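Local coordinates for protein putative oxidoreductase molybdopterin-binding subunit (Sulfolobus tokodaii, PDB 4ZOH) that probably serves as the molybdenum-containing catalytic subunit of an oxidoreductase of the xanthine dehydrogenase and aldehyde oxidase family, carrying a molybdopterin cytosine dinucleotide cofactor, at residues Lys40-Ile46 and Thr70-Val76; Val108-Ala114 and Val321-Ile325; Val298-Val302 and Ala334-Gly339; Ile311-Ile316 and Asn374-Val378. All blocks are in the same frame, centred on the assembly; numbering follows the deposited sequence.

Interaction 1 (Lys40-Ile46 and Thr70-Val76)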
loop_
_atom_site.group_PDB
_atom_site.type_symbol
_atom_site.label_atom_id
_atom_site.label_comp_id
_atom_site.label_asym_id
_atom_site.label_seq_id
_atom_site.Cartn_x
_atom_site.Cartn_y
_atom_site.Cartn_z
ATOM N N LYS A 40 21.911 10.856 25.481
ATOM C CA LYS A 40 23.356 10.964 25.278
ATOM C C LYS A 40 24.138 10.573 26.537
ATOM O O LYS A 40 25.348 10.561 26.521
ATOM C CB LYS A 40 23.762 12.321 24.753
ATOM C CG LYS A 40 23.552 13.399 25.795
ATOM C CD LYS A 40 24.571 14.523 25.604
ATOM C CE LYS A 40 23.921 15.833 25.228
ATOM N NZ LYS A 40 24.923 16.780 24.625
ATOM N N TYR A 41 23.454 10.170 27.606
ATOM C CA TYR A 41 24.140 9.760 28.851
ATOM C C TYR A 41 23.772 8.368 29.306
ATOM O O TYR A 41 22.650 7.904 29.041
ATOM C CB TYR A 41 23.810 10.750 29.991
ATOM C CG TYR A 41 24.418 12.125 29.778
ATOM C CD1 TYR A 41 25.811 12.317 29.835
ATOM C CD2 TYR A 41 23.598 13.267 29.553
ATOM C CE1 TYR A 41 26.357 13.588 29.653
ATOM C CE2 TYR A 41 24.146 14.541 29.368
ATOM C CZ TYR A 41 25.513 14.692 29.442
ATOM O OH TYR A 41 26.089 15.918 29.251
ATOM N N PRO A 42 24.722 7.673 29.981
ATOM C CA PRO A 42 24.445 6.327 30.486
ATOM C C PRO A 42 23.399 6.251 31.581
ATOM O O PRO A 42 22.684 5.215 31.719
ATOM C CB PRO A 42 25.819 5.849 31.015
ATOM C CG PRO A 42 26.679 7.084 31.062
ATOM C CD PRO A 42 26.160 8.032 30.043
ATOM N N HIS A 43 23.323 7.303 32.395
ATOM C CA HIS A 43 22.377 7.342 33.547
ATOM C C HIS A 43 22.105 8.784 33.947
ATOM O O HIS A 43 23.020 9.541 34.277
ATOM C CB HIS A 43 22.880 6.570 34.761
ATOM C CG HIS A 43 21.800 6.188 35.740
ATOM N ND1 HIS A 43 22.068 5.670 37.002
ATOM C CD2 HIS A 43 20.453 6.260 35.646
ATOM C CE1 HIS A 43 20.932 5.380 37.614
ATOM N NE2 HIS A 43 19.932 5.733 36.810
ATOM N N ALA A 44 20.840 9.184 33.832
ATOM C CA ALA A 44 20.446 10.593 34.008
ATOM C C ALA A 44 18.986 10.699 34.321
ATOM O O ALA A 44 18.154 9.853 33.877
ATOM C CB ALA A 44 20.787 11.468 32.815
ATOM N N ARG A 45 18.677 11.733 35.111
ATOM C CA ARG A 45 17.289 12.204 35.181
ATOM C C ARG A 45 17.051 13.105 34.024
ATOM O O ARG A 45 17.965 13.802 33.578
ATOM C CB ARG A 45 16.920 12.840 36.538
ATOM C CG ARG A 45 16.590 11.697 37.466
ATOM C CD ARG A 45 15.924 12.155 38.737
ATOM N NE ARG A 45 15.897 11.047 39.683
ATOM C CZ ARG A 45 16.866 10.763 40.559
ATOM N NH1 ARG A 45 18.000 11.502 40.648
ATOM N NH2 ARG A 45 16.683 9.703 41.354
ATOM N N ILE A 46 15.833 13.029 33.493
ATOM C CA ILE A 46 15.487 13.799 32.292
ATOM C C ILE A 46 14.188 14.617 32.397
ATOM O O ILE A 46 13.210 14.152 32.986
ATOM C CB ILE A 46 15.391 12.868 31.027
ATOM C CG1 ILE A 46 14.603 11.591 31.340
ATOM C CG2 ILE A 46 16.799 12.584 30.438
ATOM C CD1 ILE A 46 13.803 11.058 30.143
ATOM N N THR A 70 10.794 8.250 30.894
ATOM C CA THR A 70 10.018 9.496 31.274
ATOM C C THR A 70 10.745 10.403 32.262
ATOM O O THR A 70 10.978 11.553 31.946
ATOM C CB THR A 70 8.655 9.155 31.864
ATOM O OG1 THR A 70 8.855 8.226 32.919
ATOM C CG2 THR A 70 7.766 8.502 30.845
ATOM N N LYS A 71 11.152 9.870 33.425
ATOM C CA LYS A 71 12.014 10.601 34.432
ATOM C C LYS A 71 13.481 10.222 34.445
ATOM O O LYS A 71 14.351 11.046 34.839
ATOM C CB LYS A 71 11.569 10.337 35.863
ATOM C CG LYS A 71 10.199 9.765 36.059
ATOM C CD LYS A 71 9.204 10.869 36.297
ATOM C CE LYS A 71 8.018 10.287 37.052
ATOM N NZ LYS A 71 6.861 11.168 36.755
ATOM N N GLU A 72 13.772 8.969 34.063
ATOM C CA GLU A 72 15.116 8.453 34.246
ATOM C C GLU A 72 15.545 7.535 33.081
ATOM O O GLU A 72 14.927 6.469 32.852
ATOM C CB GLU A 72 15.201 7.717 35.587
ATOM C CG GLU A 72 16.639 7.422 36.093
ATOM C CD GLU A 72 16.612 6.609 37.399
ATOM O OE1 GLU A 72 15.623 6.741 38.167
ATOM O OE2 GLU A 72 17.547 5.798 37.653
ATOM N N THR A 73 16.598 7.968 32.388
ATOM C CA THR A 73 17.203 7.190 31.330
ATOM C C THR A 73 18.397 6.367 31.839
ATOM O O THR A 73 19.253 6.926 32.542
ATOM C CB THR A 73 17.619 8.057 30.135
ATOM O OG1 THR A 73 18.176 7.192 29.125
ATOM C CG2 THR A 73 18.618 9.114 30.511
ATOM N N THR A 74 18.455 5.088 31.421
ATOM C CA THR A 74 19.419 4.102 31.842
ATOM C C THR A 74 20.489 3.575 30.852
ATOM O O THR A 74 21.203 2.614 31.215
ATOM C CB THR A 74 18.728 2.911 32.448
ATOM O OG1 THR A 74 17.701 2.461 31.557
ATOM C CG2 THR A 74 18.083 3.283 33.817
ATOM N N TYR A 75 20.630 4.186 29.657
ATOM C CA TYR A 75 21.697 3.822 28.687
ATOM C C TYR A 75 21.749 4.826 27.589
ATOM O O TYR A 75 20.692 5.321 27.159
ATOM C CB TYR A 75 21.509 2.373 28.113
ATOM C CG TYR A 75 20.215 2.048 27.403
ATOM C CD1 TYR A 75 20.144 2.053 25.994
ATOM C CD2 TYR A 75 19.037 1.766 28.112
ATOM C CE1 TYR A 75 18.968 1.745 25.329
ATOM C CE2 TYR A 75 17.855 1.466 27.453
ATOM C CZ TYR A 75 17.836 1.444 26.030
ATOM O OH TYR A 75 16.666 1.116 25.344
ATOM N N VAL A 76 22.953 5.180 27.157
ATOM C CA VAL A 76 23.147 5.879 25.887
ATOM C C VAL A 76 22.412 5.075 24.783
ATOM O O VAL A 76 22.493 3.809 24.742
ATOM C CB VAL A 76 24.605 6.020 25.571
ATOM C CG1 VAL A 76 24.867 6.873 24.310
ATOM C CG2 VAL A 76 25.288 6.630 26.788
#
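The carboxylate oxygen E72 OE2 is gripped by two donors. H43 NE2 gives it the shortest polar bond across the contact, 2.5 Å long and close to straight at 163°. The backbone N of S123 is the second donor. The bond from H43 lies near the plane of the imidazole and arrives on the anti side of the carboxylate, and the two planes are 31° apart. Each residue carries CG anti to its own backbone N (chi1 -160° for H43), and the two side chains cross obliquely, which brings NE2 to the carboxylate. H43 ND1 is hydrogen-bonded to D106 O, so the ring is held at both nitrogens.

The backbones pair antiparallel. A44 and T73 form a hydrogen-bonded pair, with A44 N to T73 O at 3.0 Å and T73 N to A44 O at 2.9 Å. R45 and E72 make the following non-hydrogen-bonded pair. I46 N then reaches K71 O at 2.8 Å, from above the carbonyl plane. On the other face T73 CG2 packs on A44 CB and on I46 CG2, each at 3.9 Å. T73 OG1 is held by Q78. At the far end V76 CG2 lies against P42 CD at 3.6 Å.

Strand 72-73 is an outer strand of a three-stranded antiparallel sheet in the hammerhead domain. Strand 44-48 is the middle one, and strand 100-104 flanks it on its other edge. I46 and T73 also touch I80 of strand 79-85.

Interaction 2 (Val108-Ala114 and Val321-Ile325); sequences VLDPEKA and VHTNI
V108 and N324 are joined by two hydrogen bonds, which satisfy both backbone polar atoms of V108. V108 N donates to the side-chain oxygen N324 OD1 at 2.8 Å, with an angle of 161°. In return N324 N donates to V108 O over the same 2.8 Å, and this bond is nearly straight at 174°. N324 places its amide there with CG beside its own N and anti to the carbonyl carbon (chi1 -68°). Its other end is also used: ND2 is bonded to V121 O and probably to T74 O.

T323 presents its methyl, not its hydroxyl, to the other segment. CG2 lies 3.4 Å from L109 O and also meets P111, while OG1 is bonded to N282 OD1.

Apolar contacts fill the rest. A114 CB meets V321 CG1 at 3.7 Å, and L109 CD2 meets I325 CG2 at 3.9 Å. P111 CB meets both V321 CB and T323 CG2. On the helix side, D110 OD1 accepts from E112 N at 2.8 Å, and E112 has salt bridges to K259 and K261.

D110 is therefore the N-cap of helix 111-114, with a capping bond to the first turn. N324 is the centre of an inverse gamma turn. P111 and A114 of this capped helix pack on V321 and T323 at the end of strand 313-321 in the molybdopterin-binding domain, while N324 ties V108 to the loop that follows.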
loop_
_atom_site.group_PDB
_atom_site.type_symbol
_atom_site.label_atom_id
_atom_site.label_comp_id
_atom_site.label_asym_id
_atom_site.label_seq_id
_atom_site.Cartn_x
_atom_site.Cartn_y
_atom_site.Cartn_z
ATOM N N VAL A 108 27.049 2.331 36.114
ATOM C CA VAL A 108 27.963 1.208 36.126
ATOM C C VAL A 108 27.942 0.430 34.761
ATOM O O VAL A 108 26.864 0.102 34.272
ATOM C CB VAL A 108 27.689 0.336 37.372
ATOM C CG1 VAL A 108 26.350 -0.328 37.348
ATOM C CG2 VAL A 108 28.822 -0.654 37.605
ATOM N N LEU A 109 29.133 0.194 34.191
ATOM C CA LEU A 109 29.405 -0.495 32.895
ATOM C C LEU A 109 29.834 -1.965 33.033
ATOM O O LEU A 109 29.474 -2.853 32.221
ATOM C CB LEU A 109 30.474 0.306 32.108
ATOM C CG LEU A 109 30.062 1.754 31.831
ATOM C CD1 LEU A 109 31.121 2.470 31.004
ATOM C CD2 LEU A 109 28.692 1.853 31.140
ATOM N N ASP A 110 30.577 -2.244 34.089
ATOM C CA ASP A 110 31.121 -3.573 34.285
ATOM C C ASP A 110 30.203 -4.397 35.160
ATOM O O ASP A 110 29.951 -3.980 36.291
ATOM C CB ASP A 110 32.517 -3.348 34.864
ATOM C CG ASP A 110 33.201 -4.651 35.320
ATOM O OD1 ASP A 110 32.605 -5.753 35.401
ATOM O OD2 ASP A 110 34.383 -4.524 35.665
ATOM N N PRO A 111 29.692 -5.571 34.672
ATOM C CA PRO A 111 28.691 -6.324 35.434
ATOM C C PRO A 111 29.198 -6.912 36.765
ATOM O O PRO A 111 28.382 -7.242 37.676
ATOM C CB PRO A 111 28.278 -7.462 34.473
ATOM C CG PRO A 111 29.438 -7.626 33.543
ATOM C CD PRO A 111 29.945 -6.223 33.345
ATOM N N GLU A 112 30.526 -7.069 36.836
ATOM C CA GLU A 112 31.225 -7.477 38.034
ATOM C C GLU A 112 31.222 -6.433 39.123
ATOM O O GLU A 112 31.006 -6.798 40.263
ATOM C CB GLU A 112 32.660 -7.831 37.704
ATOM C CG GLU A 112 32.842 -9.323 37.609
ATOM C CD GLU A 112 34.304 -9.691 37.629
ATOM O OE1 GLU A 112 34.729 -10.350 38.591
ATOM O OE2 GLU A 112 35.023 -9.246 36.705
ATOM N N LYS A 113 31.491 -5.173 38.780
ATOM C CA LYS A 113 31.190 -4.029 39.648
ATOM C C LYS A 113 29.713 -3.987 39.994
ATOM O O LYS A 113 29.368 -3.871 41.156
ATOM C CB LYS A 113 31.543 -2.713 38.977
ATOM C CG LYS A 113 32.917 -2.156 39.245
ATOM C CD LYS A 113 33.990 -2.935 38.509
ATOM C CE LYS A 113 35.411 -2.421 38.789
ATOM N NZ LYS A 113 35.841 -1.304 37.873
ATOM N N ALA A 114 28.838 -4.161 38.994
ATOM C CA ALA A 114 27.419 -3.846 39.138
ATOM C C ALA A 114 26.767 -4.751 40.150
ATOM O O ALA A 114 25.822 -4.336 40.892
ATOM C CB ALA A 114 26.674 -3.963 37.787
ATOM N N VAL A 321 23.330 -9.763 35.240
ATOM C CA VAL A 321 23.416 -8.513 35.907
ATOM C C VAL A 321 23.117 -7.376 34.971
ATOM O O VAL A 321 23.674 -7.397 33.896
ATOM C CB VAL A 321 24.874 -8.275 36.399
ATOM C CG1 VAL A 321 24.900 -7.240 37.539
ATOM C CG2 VAL A 321 25.447 -9.564 36.950
ATOM N N HIS A 322 22.371 -6.331 35.415
ATOM C CA HIS A 322 22.214 -5.056 34.646
ATOM C C HIS A 322 23.438 -4.198 34.651
ATOM O O HIS A 322 24.195 -4.225 35.624
ATOM C CB HIS A 322 21.066 -4.211 35.240
ATOM C CG HIS A 322 19.751 -4.905 35.185
ATOM N ND1 HIS A 322 19.133 -5.199 33.985
ATOM C CD2 HIS A 322 18.971 -5.428 36.153
ATOM C CE1 HIS A 322 17.992 -5.830 34.228
ATOM N NE2 HIS A 322 17.858 -5.971 35.535
ATOM N N THR A 323 23.631 -3.416 33.594
ATOM C CA THR A 323 24.617 -2.364 33.598
ATOM C C THR A 323 23.963 -1.234 32.782
ATOM O O THR A 323 22.989 -1.475 32.082
ATOM C CB THR A 323 26.021 -2.808 32.956
ATOM O OG1 THR A 323 25.849 -3.189 31.569
ATOM C CG2 THR A 323 26.660 -3.981 33.706
ATOM N N ASN A 324 24.547 -0.038 32.794
ATOM C CA ASN A 324 24.028 1.121 32.061
ATOM C C ASN A 324 24.340 1.133 30.579
ATOM O O ASN A 324 24.915 2.118 30.088
ATOM C CB ASN A 324 24.460 2.442 32.719
ATOM C CG ASN A 324 23.798 2.643 34.071
ATOM O OD1 ASN A 324 24.430 2.425 35.103
ATOM N ND2 ASN A 324 22.483 2.996 34.064
ATOM N N ILE A 325 23.948 0.039 29.871
ATOM C CA ILE A 325 24.108 -0.029 28.407
ATOM C C ILE A 325 22.884 -0.627 27.797
ATOM O O ILE A 325 21.961 -1.244 28.492
ATOM C CB ILE A 325 25.384 -0.832 27.967
ATOM C CG1 ILE A 325 25.244 -2.307 28.374
ATOM C CG2 ILE A 325 26.649 -0.192 28.510
ATOM C CD1 ILE A 325 26.435 -3.159 27.964
#

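Interaction 3 (Val298-Val302 and Ala334-Gly339); sequences VKSTV and AGRPEG
T301 turns its two branches to different parts of the 334-339 segment. OG1 lies 2.8 Å from G335 O and is also near N297 O of its own helix. CG2, anti to the backbone N of T301 (chi1 -57° for OG1), swings towards the first turn of the other helix. There it lies 3.8 Å from E338 CB and 3.6 Å from G339 N. A valine here would probably leave G335 O and N297 O without the hydroxyl that lies near both.

S300 faces the same segment one residue earlier. Its CB lies 3.6 Å from A334 O and 3.9 Å from R336 CD, alongside the bent arginine chain. A water joins S300 OG at 2.7 Å to R336 NH2 at 3.0 Å, lying in the plane at the guanidinium edge. The rest of that guanidinium is paired with E672 and E413.

The absence of a side chain at G335 and G339 lets the backbones come close, with S300 CB beside G335 and T301 O beside G339. The CA atoms of T301 and G339 are 4.2 Å apart.

The contact brings the body of helix 288-304 against the start of helix 336-353, for which G335 is the N-cap. T301 and V302 also touch L279 of strand 272-282, and E338 pairs with K258 of strand 254-266.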
loop_
_atom_site.group_PDB
_atom_site.type_symbol
_atom_site.label_atom_id
_atom_site.label_comp_id
_atom_site.label_asym_id
_atom_site.label_seq_id
_atom_site.Cartn_x
_atom_site.Cartn_y
_atom_site.Cartn_z
ATOM N N VAL A 298 21.029 -16.919 29.251
ATOM C CA VAL A 298 22.010 -17.193 30.314
ATOM C C VAL A 298 21.989 -18.642 30.770
ATOM O O VAL A 298 23.054 -19.297 30.943
ATOM C CB VAL A 298 21.887 -16.174 31.497
ATOM C CG1 VAL A 298 22.800 -16.586 32.646
ATOM C CG2 VAL A 298 22.225 -14.760 31.011
ATOM N N LYS A 299 20.799 -19.140 30.913
ATOM C CA LYS A 299 20.552 -20.484 31.256
ATOM C C LYS A 299 21.048 -21.461 30.200
ATOM O O LYS A 299 21.612 -22.503 30.565
ATOM C CB LYS A 299 19.079 -20.680 31.518
ATOM C CG LYS A 299 18.668 -19.815 32.727
ATOM C CD LYS A 299 17.200 -20.012 33.012
ATOM C CE LYS A 299 16.651 -18.909 33.883
ATOM N NZ LYS A 299 15.275 -19.434 34.171
ATOM N N SER A 300 20.883 -21.083 28.921
ATOM C CA SER A 300 21.373 -21.918 27.809
ATOM C C SER A 300 22.887 -22.037 27.892
ATOM O O SER A 300 23.412 -23.157 27.773
ATOM C CB SER A 300 20.956 -21.284 26.481
ATOM O OG SER A 300 19.573 -21.423 26.364
ATOM N N THR A 301 23.569 -20.909 28.172
ATOM C CA THR A 301 24.996 -20.928 28.311
ATOM C C THR A 301 25.463 -21.923 29.413
ATOM O O THR A 301 26.319 -22.802 29.141
ATOM C CB THR A 301 25.501 -19.564 28.691
ATOM O OG1 THR A 301 25.077 -18.619 27.713
ATOM C CG2 THR A 301 27.034 -19.552 28.842
ATOM N N VAL A 302 24.883 -21.814 30.627
ATOM C CA VAL A 302 25.270 -22.718 31.728
ATOM C C VAL A 302 24.931 -24.143 31.349
ATOM O O VAL A 302 25.768 -25.031 31.466
ATOM C CB VAL A 302 24.633 -22.409 33.131
ATOM C CG1 VAL A 302 25.393 -23.195 34.234
ATOM C CG2 VAL A 302 24.744 -20.943 33.469
ATOM N N ALA A 334 22.022 -17.613 20.850
ATOM C CA ALA A 334 21.224 -17.193 22.012
ATOM C C ALA A 334 21.661 -17.953 23.307
ATOM O O ALA A 334 20.878 -18.767 23.889
ATOM C CB ALA A 334 19.750 -17.442 21.707
ATOM N N GLY A 335 22.922 -17.774 23.654
ATOM C CA GLY A 335 23.504 -18.415 24.850
ATOM C C GLY A 335 24.300 -19.704 24.571
ATOM O O GLY A 335 25.237 -20.048 25.305
ATOM N N ARG A 336 23.895 -20.465 23.561
ATOM C CA ARG A 336 24.604 -21.732 23.271
ATOM C C ARG A 336 26.043 -21.553 22.759
ATOM O O ARG A 336 26.924 -22.329 23.175
ATOM C CB ARG A 336 23.790 -22.647 22.398
ATOM C CG ARG A 336 22.622 -23.271 23.117
ATOM C CD ARG A 336 21.301 -22.596 22.804
ATOM N NE ARG A 336 20.959 -22.838 21.425
ATOM C CZ ARG A 336 19.992 -22.210 20.736
ATOM N NH1 ARG A 336 19.786 -22.526 19.444
ATOM N NH2 ARG A 336 19.248 -21.268 21.326
ATOM N N PRO A 337 26.312 -20.489 21.933
ATOM C CA PRO A 337 27.680 -20.258 21.496
ATOM C C PRO A 337 28.633 -20.017 22.686
ATOM O O PRO A 337 29.800 -20.524 22.689
ATOM C CB PRO A 337 27.583 -18.975 20.669
ATOM C CG PRO A 337 26.218 -19.000 20.150
ATOM C CD PRO A 337 25.363 -19.614 21.190
ATOM N N GLU A 338 28.200 -19.183 23.627
ATOM C CA GLU A 338 29.047 -18.881 24.789
ATOM C C GLU A 338 29.415 -20.160 25.568
ATOM O O GLU A 338 30.567 -20.402 25.852
ATOM C CB GLU A 338 28.365 -17.865 25.688
ATOM C CG GLU A 338 28.060 -16.537 24.994
ATOM C CD GLU A 338 26.662 -16.502 24.358
ATOM O OE1 GLU A 338 26.356 -17.344 23.461
ATOM O OE2 GLU A 338 25.846 -15.596 24.733
ATOM N N GLY A 339 28.427 -20.967 25.869
ATOM C CA GLY A 339 28.606 -22.225 26.618
ATOM C C GLY A 339 29.526 -23.251 25.910
ATOM O O GLY A 339 30.440 -23.754 26.545
HETATM O O HOH W 1 18.847 -20.113 24.095
#

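Interaction 4 (Ile311-Ile316 and Asn374-Val378)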
loop_
_atom_site.group_PDB
_atom_site.type_symbol
_atom_site.label_atom_id
_atom_site.label_comp_id
_atom_site.label_asym_id
_atom_site.label_seq_id
_atom_site.Cartn_x
_atom_site.Cartn_y
_atom_site.Cartn_z
ATOM N N ILE A 311 31.560 -35.612 31.638
ATOM C CA ILE A 311 31.917 -34.829 32.854
ATOM C C ILE A 311 31.314 -35.521 34.108
ATOM O O ILE A 311 30.167 -36.021 34.079
ATOM C CB ILE A 311 31.353 -33.347 32.771
ATOM C CG1 ILE A 311 31.993 -32.554 31.640
ATOM C CG2 ILE A 311 31.476 -32.528 34.052
ATOM C CD1 ILE A 311 33.490 -32.347 31.721
ATOM N N ILE A 312 32.036 -35.542 35.215
ATOM C CA ILE A 312 31.432 -36.301 36.347
ATOM C C ILE A 312 30.705 -35.381 37.330
ATOM O O ILE A 312 29.684 -35.763 37.827
ATOM C CB ILE A 312 32.347 -37.412 36.969
ATOM C CG1 ILE A 312 33.546 -36.817 37.714
ATOM C CG2 ILE A 312 32.822 -38.415 35.907
ATOM C CD1 ILE A 312 33.308 -36.819 39.205
ATOM N N GLY A 313 31.219 -34.181 37.572
ATOM C CA GLY A 313 30.429 -33.175 38.295
ATOM C C GLY A 313 30.746 -31.740 37.908
ATOM O O GLY A 313 31.848 -31.459 37.446
ATOM N N ALA A 314 29.802 -30.822 38.128
ATOM C CA ALA A 314 30.105 -29.386 37.960
ATOM C C ALA A 314 29.309 -28.521 38.935
ATOM O O ALA A 314 28.216 -28.872 39.338
ATOM C CB ALA A 314 29.793 -28.952 36.513
ATOM N N ASP A 315 29.808 -27.349 39.187
ATOM C CA ASP A 315 29.204 -26.458 40.121
ATOM C C ASP A 315 29.458 -25.046 39.583
ATOM O O ASP A 315 30.555 -24.559 39.739
ATOM C CB ASP A 315 29.863 -26.658 41.525
ATOM C CG ASP A 315 29.247 -25.737 42.642
ATOM O OD1 ASP A 315 28.613 -24.696 42.326
ATOM O OD2 ASP A 315 29.401 -26.057 43.851
ATOM N N ILE A 316 28.447 -24.399 38.964
ATOM C CA ILE A 316 28.636 -23.056 38.313
ATOM C C ILE A 316 27.708 -22.027 38.915
ATOM O O ILE A 316 26.516 -22.216 39.000
ATOM C CB ILE A 316 28.364 -23.096 36.765
ATOM C CG1 ILE A 316 29.264 -24.195 36.117
ATOM C CG2 ILE A 316 28.607 -21.711 36.125
ATOM C CD1 ILE A 316 30.725 -23.810 35.988
ATOM N N ASN A 374 23.091 -34.880 30.043
ATOM C CA ASN A 374 24.243 -34.184 30.625
ATOM C C ASN A 374 24.010 -33.861 32.124
ATOM O O ASN A 374 22.910 -34.027 32.660
ATOM C CB ASN A 374 24.725 -32.976 29.747
ATOM C CG ASN A 374 24.057 -31.593 30.082
ATOM O OD1 ASN A 374 23.264 -31.439 31.007
ATOM N ND2 ASN A 374 24.379 -30.576 29.260
ATOM N N ILE A 375 25.053 -33.333 32.725
ATOM C CA ILE A 375 25.183 -33.097 34.122
ATOM C C ILE A 375 24.183 -32.056 34.621
ATOM O O ILE A 375 23.760 -32.100 35.813
ATOM C CB ILE A 375 26.680 -32.775 34.403
ATOM C CG1 ILE A 375 27.221 -33.576 35.570
ATOM C CG2 ILE A 375 26.975 -31.300 34.620
ATOM C CD1 ILE A 375 27.022 -35.064 35.462
ATOM N N PHE A 376 23.782 -31.136 33.725
ATOM C CA PHE A 376 22.857 -30.077 34.087
ATOM C C PHE A 376 21.469 -30.373 33.577
ATOM O O PHE A 376 20.650 -29.461 33.431
ATOM C CB PHE A 376 23.353 -28.712 33.607
ATOM C CG PHE A 376 24.495 -28.152 34.409
ATOM C CD1 PHE A 376 24.587 -28.374 35.783
ATOM C CD2 PHE A 376 25.473 -27.335 33.791
ATOM C CE1 PHE A 376 25.652 -27.825 36.520
ATOM C CE2 PHE A 376 26.540 -26.804 34.513
ATOM C CZ PHE A 376 26.617 -27.032 35.893
ATOM N N GLY A 377 21.230 -31.635 33.238
ATOM C CA GLY A 377 19.908 -32.120 32.877
ATOM C C GLY A 377 19.489 -32.019 31.408
ATOM O O GLY A 377 18.334 -32.323 31.089
ATOM N N VAL A 378 20.390 -31.610 30.497
ATOM C CA VAL A 378 19.987 -31.555 29.054
ATOM C C VAL A 378 20.046 -32.973 28.458
ATOM O O VAL A 378 21.094 -33.618 28.468
ATOM C CB VAL A 378 20.931 -30.662 28.239
ATOM C CG1 VAL A 378 20.337 -30.415 26.849
ATOM C CG2 VAL A 378 21.235 -29.380 28.985
#
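I375 and A314 open the apolar contact, with I375 CG2 4.1 Å from A314 CB. I375 CD1 sits 3.6 Å from both I311 O and I312 O, against the backbone just before strand 313-321. F376 brings the far end of its ring to the strand. CZ lies 3.8 Å from A314 CB and 3.9 Å from I316 CG1, and the latter carbon meets the ring at its edge. F376 CG stands anti to its carbonyl carbon (chi1 -74°), which carries the ring towards the strand. The neighbouring I375 CG2 covers part of one ring face, near the rim. In place of I375, an alanine would probably open a gap beside A314 and the I311 and I312 carbonyls and let the F376 ring shift.

Most of the polar bonds described are inside the turn. N374 OD1 accepts from F376 N at 2.8 Å and from V378 N at 2.9 Å. The two donors come from opposite faces of the amide plane. G377 N donates to N374 O, and N374 N donates to V378 O. N374 ND2 is bonded to R303 O and Y380 OH.

This is a type I beta turn from N374 to G377, with an Asx turn at N374. It links strands 372-373 and 379-380, and its apex side chains pack on the sheet face carrying A314 and I316, near the start of strand 313-321.

Interactions 1 and 2 touch: N324 ND2 of interaction 2 probably donates to T74 O of interaction 1 at 3.1 Å, which joins the residue after strand 72-73 to the loop after strand 313-321. Their centres are 15 Å apart. Interactions 3 and 4 also touch, through V302 CG1 and I316 CB at 3.9 Å, and their centres are 14 Å apart. Strand 313-321 connects the two pairs, since it enters interaction 4 at its start and interaction 2 at its end. Interaction 3 lies nearest the active site: the side chain of A334 is about 5 Å from the molybdenum. Interaction 1 is centred 29 Å from the chain centre and 30 Å from the centre of interaction 3.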